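Side-chain contact in Lmo2184 protein (Listeria monocytogenes serovar 1/2a, PDB 5JOQ), which probably binds heme as the substrate-binding lipoprotein of an ABC transporter for iron uptake: residues 45-50 and 128-133. Numbering follows the deposited sequence.
Sequences TEIMDK and TEIKNL
Ile-47 meets both Ile-130 and Leu-133. Its CG2 sits between the two, 4.0 Å from CD1 of Leu-133, where the side chains meet nearly at right angles, and 4.2 Å from CG1 of Ile-130; its CD1 extends the contact along Ile-130, 4.1 Å from the same CG1. The first torsion (chi1 -75°) sets CG2 anti to the backbone N and CG1 beside it, and an extended chi2 carries CD1 on to Ile-130, with both methyls facing helix 123-136. A beta-branched residue suits the place because it presents two apolar arms directly from CB.

Met-48, one residue on, starts out along the flank of its helix and has to reach back. Bends at chi2 (-74°) and chi3 bring the methyl CE to 3.8 Å from Leu-133 CD1, with CD2 of the same leucine at 4.1 Å from CE, so the leucine's fork receives the methyl. The long unbranched thioether chain can fold back in this way.

All four residues are buried and the contact is wholly apolar. The axes of segments 45-50 and 128-133 come within 11.3 Å and cross at -51°, so side chains make the contact. Leu-133 points toward the other helix, offering CD1 to Ile-47 and both methyls to Met-48. Ile-130 meets Ile-47 obliquely and also touches Ala-143, Asn-147 and Leu-150; its branched apolar chain suits a position between helices 42-50 and 140-161. Leu-95, on the middle strand of the parallel sheet 37-39, 93-97, 115-118, touches Met-48 and Leu-133, placing both helices on one face, as expected of an alpha/beta lobe in a periplasmic binding protein.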
loop_
_atom_site.group_PDB
_atom_site.type_symbol
_atom_site.label_atom_id
_atom_site.label_comp_id
_atom_site.label_asym_id
_atom_site.label_seq_id
_atom_site.Cartn_x
_atom_site.Cartn_y
_atom_site.Cartn_z
ATOM N N THR A 45 10.738 -20.395 4.104
ATOM C CA THR A 45 10.378 -20.937 5.412
ATOM C C THR A 45 9.404 -22.097 5.269
ATOM O O THR A 45 9.502 -23.096 5.994
ATOM C CB THR A 45 9.753 -19.836 6.295
ATOM O OG1 THR A 45 10.682 -18.756 6.482
ATOM C CG2 THR A 45 9.440 -20.402 7.665
ATOM N N GLU A 46 8.445 -21.974 4.349
ATOM C CA GLU A 46 7.501 -23.063 4.081
ATOM C C GLU A 46 8.208 -24.300 3.520
ATOM O O GLU A 46 7.856 -25.444 3.859
ATOM C CB GLU A 46 6.424 -22.575 3.111
ATOM C CG GLU A 46 5.556 -21.441 3.733
ATOM C CD GLU A 46 4.604 -20.800 2.713
ATOM O OE1 GLU A 46 4.846 -20.901 1.479
ATOM O OE2 GLU A 46 3.610 -20.196 3.167
ATOM N N ILE A 47 9.200 -24.095 2.657
ATOM C CA ILE A 47 9.966 -25.234 2.149
ATOM C C ILE A 47 10.729 -25.905 3.286
ATOM O O ILE A 47 10.769 -27.135 3.379
ATOM C CB ILE A 47 10.891 -24.787 1.001
ATOM C CG1 ILE A 47 10.045 -24.570 -0.274
ATOM C CG2 ILE A 47 11.992 -25.852 0.750
ATOM C CD1 ILE A 47 10.766 -23.758 -1.362
ATOM N N MET A 48 11.347 -25.112 4.167
ATOM C CA MET A 48 12.082 -25.695 5.292
ATOM C C MET A 48 11.168 -26.546 6.178
ATOM O O MET A 48 11.574 -27.601 6.693
ATOM C CB MET A 48 12.724 -24.564 6.108
ATOM C CG MET A 48 13.776 -23.756 5.373
ATOM S SD MET A 48 15.281 -24.734 5.211
ATOM C CE MET A 48 15.196 -25.021 3.530
ATOM N N ASP A 49 9.921 -26.110 6.353
ATOM C CA ASP A 49 8.968 -26.906 7.120
ATOM C C ASP A 49 8.696 -28.252 6.448
ATOM O O ASP A 49 8.630 -29.286 7.120
ATOM C CB ASP A 49 7.670 -26.113 7.304
ATOM C CG ASP A 49 6.586 -26.920 8.025
ATOM O OD1 ASP A 49 6.844 -27.393 9.157
ATOM O OD2 ASP A 49 5.482 -27.073 7.458
ATOM N N LYS A 50 8.479 -28.253 5.129
ATOM C CA LYS A 50 8.225 -29.510 4.423
ATOM C C LYS A 50 9.448 -30.406 4.446
ATOM O O LYS A 50 9.306 -31.629 4.368
ATOM C CB LYS A 50 7.815 -29.251 2.967
ATOM C CG LYS A 50 6.469 -28.491 2.824
ATOM C CD LYS A 50 5.282 -29.314 3.267
ATOM C CE LYS A 50 3.977 -28.487 3.028
ATOM N NZ LYS A 50 2.849 -28.947 3.870
ATOM N N THR A 128 14.414 -27.755 -8.595
ATOM C CA THR A 128 15.843 -28.094 -8.496
ATOM C C THR A 128 16.443 -27.569 -7.186
ATOM O O THR A 128 17.288 -28.239 -6.554
ATOM C CB THR A 128 16.595 -27.519 -9.698
ATOM O OG1 THR A 128 16.122 -28.157 -10.902
ATOM C CG2 THR A 128 18.141 -27.726 -9.558
ATOM N N GLU A 129 16.030 -26.366 -6.759
ATOM C CA GLU A 129 16.530 -25.832 -5.491
ATOM C C GLU A 129 16.074 -26.691 -4.322
ATOM O O GLU A 129 16.844 -26.932 -3.384
ATOM C CB GLU A 129 16.081 -24.385 -5.280
ATOM C CG GLU A 129 16.649 -23.407 -6.319
ATOM C CD GLU A 129 18.171 -23.172 -6.242
ATOM O OE1 GLU A 129 18.882 -23.810 -5.431
ATOM O OE2 GLU A 129 18.645 -22.338 -7.041
ATOM N N ILE A 130 14.847 -27.207 -4.393
ATOM C CA ILE A 130 14.349 -28.110 -3.349
ATOM C C ILE A 130 15.196 -29.383 -3.302
ATOM O O ILE A 130 15.632 -29.830 -2.227
ATOM C CB ILE A 130 12.855 -28.414 -3.590
ATOM C CG1 ILE A 130 12.002 -27.181 -3.228
ATOM C CG2 ILE A 130 12.422 -29.664 -2.803
ATOM C CD1 ILE A 130 10.495 -27.272 -3.783
ATOM N N LYS A 131 15.473 -29.966 -4.471
ATOM C CA LYS A 131 16.377 -31.115 -4.529
ATOM C C LYS A 131 17.730 -30.782 -3.892
ATOM O O LYS A 131 18.291 -31.581 -3.127
ATOM C CB LYS A 131 16.552 -31.543 -5.994
ATOM C CG LYS A 131 17.607 -32.638 -6.242
ATOM C CD LYS A 131 17.726 -32.981 -7.771
ATOM C CE LYS A 131 18.804 -34.117 -8.084
ATOM N NZ LYS A 131 18.817 -34.599 -9.569
ATOM N N ASN A 132 18.298 -29.629 -4.241
ATOM C CA ASN A 132 19.644 -29.290 -3.752
ATOM C C ASN A 132 19.656 -29.018 -2.243
ATOM O O ASN A 132 20.626 -29.358 -1.549
ATOM C CB ASN A 132 20.190 -28.102 -4.560
ATOM C CG ASN A 132 20.477 -28.481 -6.047
ATOM O OD1 ASN A 132 20.529 -29.651 -6.388
ATOM N ND2 ASN A 132 20.660 -27.495 -6.898
ATOM N N LEU A 133 18.591 -28.411 -1.715
ATOM C CA LEU A 133 18.455 -28.252 -0.265
ATOM C C LEU A 133 18.388 -29.600 0.445
ATOM O O LEU A 133 18.985 -29.778 1.524
ATOM C CB LEU A 133 17.186 -27.444 0.056
ATOM C CG LEU A 133 17.230 -25.938 -0.281
ATOM C CD1 LEU A 133 15.820 -25.391 -0.209
ATOM C CD2 LEU A 133 18.217 -25.199 0.715
#